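Local atomic coordinates of putative fusidic acid resistance protein (Staphylococcus aureus, PDB entry 2YB5), a protein that confers resistance to the antibiotic fusidic acid, probably by binding elongation factor G and promoting its clearance from the ribosome. Residues C158-N162 against N206-F210. Residues are numbered along the deposited sequence.
With ZN (zinc ion), chain C.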
loop_
_atom_site.group_PDB
_atom_site.type_symbol
_atom_site.label_atom_id
_atom_site.label_comp_id
_atom_site.label_asym_id
_atom_site.label_seq_id
_atom_site.Cartn_x
_atom_site.Cartn_y
_atom_site.Cartn_z
ATOM N N CYS A 158 7.733 10.548 0.005
ATOM C CA CYS A 158 6.979 10.110 1.173
ATOM C C CYS A 158 7.804 9.078 1.923
ATOM O O CYS A 158 8.262 8.115 1.332
ATOM C CB CYS A 158 5.644 9.488 0.746
ATOM S SG CYS A 158 4.805 8.517 2.036
ATOM N N LYS A 159 7.978 9.245 3.227
ATOM C CA LYS A 159 8.766 8.262 3.966
ATOM C C LYS A 159 8.023 6.976 4.361
ATOM O O LYS A 159 8.589 6.139 5.061
ATOM C CB LYS A 159 9.442 8.917 5.167
ATOM C CG LYS A 159 10.415 10.034 4.752
ATOM C CD LYS A 159 11.597 9.534 3.910
ATOM C CE LYS A 159 12.481 10.692 3.450
ATOM N NZ LYS A 159 13.612 10.262 2.569
ATOM N N ILE A 160 6.783 6.797 3.897
ATOM C CA ILE A 160 6.108 5.512 4.028
ATOM C C ILE A 160 6.253 4.669 2.755
ATOM O O ILE A 160 6.757 3.555 2.807
ATOM C CB ILE A 160 4.637 5.687 4.389
ATOM C CG1 ILE A 160 4.514 6.183 5.833
ATOM C CG2 ILE A 160 3.871 4.363 4.222
ATOM C CD1 ILE A 160 3.182 6.738 6.163
ATOM N N CYS A 161 5.809 5.199 1.621
ATOM C CA CYS A 161 5.811 4.454 0.377
ATOM C C CYS A 161 7.089 4.685 -0.426
ATOM O O CYS A 161 7.303 4.015 -1.426
ATOM C CB CYS A 161 4.592 4.832 -0.474
ATOM S SG CYS A 161 4.555 6.558 -1.031
ATOM N N ASN A 162 7.906 5.647 0.013
ATOM C CA ASN A 162 9.180 6.006 -0.615
ATOM C C ASN A 162 9.089 6.613 -2.013
ATOM O O ASN A 162 10.114 6.813 -2.642
ATOM C CB ASN A 162 10.149 4.812 -0.631
ATOM C CG ASN A 162 10.598 4.403 0.757
ATOM O OD1 ASN A 162 10.726 3.214 1.055
ATOM N ND2 ASN A 162 10.862 5.384 1.604
ATOM N N ASN A 206 7.486 -1.032 5.454
ATOM C CA ASN A 206 7.808 0.391 5.338
ATOM C C ASN A 206 6.997 1.220 6.341
ATOM O O ASN A 206 7.500 2.191 6.894
ATOM C CB ASN A 206 7.544 0.928 3.924
ATOM C CG ASN A 206 8.396 0.244 2.825
ATOM O OD1 ASN A 206 9.272 -0.579 3.099
ATOM N ND2 ASN A 206 8.122 0.601 1.570
ATOM N N LEU A 207 5.734 0.846 6.554
ATOM C CA LEU A 207 4.897 1.524 7.539
ATOM C C LEU A 207 5.332 1.189 8.961
ATOM O O LEU A 207 5.349 2.070 9.832
ATOM C CB LEU A 207 3.426 1.148 7.356
ATOM C CG LEU A 207 2.453 1.799 8.337
ATOM C CD1 LEU A 207 2.456 3.323 8.166
ATOM C CD2 LEU A 207 1.048 1.208 8.142
ATOM N N TYR A 208 5.656 -0.081 9.205
ATOM C CA TYR A 208 6.122 -0.489 10.532
ATOM C C TYR A 208 7.414 0.236 10.922
ATOM O O TYR A 208 7.581 0.607 12.077
ATOM C CB TYR A 208 6.366 -1.997 10.603
ATOM C CG TYR A 208 5.148 -2.873 10.455
ATOM C CD1 TYR A 208 3.857 -2.388 10.676
ATOM C CD2 TYR A 208 5.294 -4.215 10.114
ATOM C CE1 TYR A 208 2.751 -3.226 10.557
ATOM C CE2 TYR A 208 4.202 -5.050 9.982
ATOM C CZ TYR A 208 2.937 -4.554 10.201
ATOM O OH TYR A 208 1.861 -5.394 10.065
ATOM N N GLU A 209 8.303 0.454 9.952
ATOM C CA GLU A 209 9.589 1.108 10.216
ATOM C C GLU A 209 9.416 2.608 10.432
ATOM O O GLU A 209 10.112 3.203 11.259
ATOM C CB GLU A 209 10.580 0.857 9.084
ATOM C CG GLU A 209 11.026 -0.577 8.958
ATOM C CD GLU A 209 11.887 -0.813 7.732
ATOM O OE1 GLU A 209 12.745 0.054 7.407
ATOM O OE2 GLU A 209 11.722 -1.883 7.098
ATOM N N PHE A 210 8.494 3.219 9.690
ATOM C CA PHE A 210 8.121 4.597 9.937
ATOM C C PHE A 210 7.559 4.739 11.358
ATOM O O PHE A 210 7.973 5.628 12.103
ATOM C CB PHE A 210 7.099 5.057 8.901
ATOM C CG PHE A 210 6.556 6.426 9.152
ATOM C CD1 PHE A 210 7.339 7.547 8.931
ATOM C CD2 PHE A 210 5.256 6.602 9.596
ATOM C CE1 PHE A 210 6.836 8.819 9.166
ATOM C CE2 PHE A 210 4.751 7.879 9.833
ATOM C CZ PHE A 210 5.552 8.981 9.619
HETATM ZN ZN ZN C . 3.236 7.708 0.574
HETATM O O HOH W 1 9.425 3.836 5.771
HETATM O O HOH W 2 10.106 0.995 -0.582
#
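The 158-162 backbone folds as a tight turn with no regular helix or strand, whereas 206-210 is a piece of helix 204-214; they come closest, CA to CA, at I160 and L207, 5.4 Å apart. The turn is the zinc knuckle of a treble-clef zinc finger: C158 SG and C161 SG bind ZN at 2.3 and 2.4 Å, and C191 and C197 complete the site. C158 SG also accepts hydrogen bonds from I160 N (3.2 Å) and C161 N (3.5 Å), which fix the turn around the thiolate. I160, with 95 Å² covered by the helix segment, links the metal loop to it. Its CG1 lies 4.2 Å from the F210 ring centroid and 25° off the ring normal, a CH-pi contact over the face, while I160 CD1 meets L207 CD1 at 4.0 Å. I190 of strand 186-191 touches both I160 and F210, extending this apolar cluster to the sheet. N206 points its CA-CB bond at the turn, bringing CB to 3.0 Å from I160 O. Two waters bridge the segments. One donates to K159 O (2.6 Å) and N206 O (2.8 Å); the other donates to N162 OD1 at 2.8 Å and accepts from N206 ND2 at 3.0 Å.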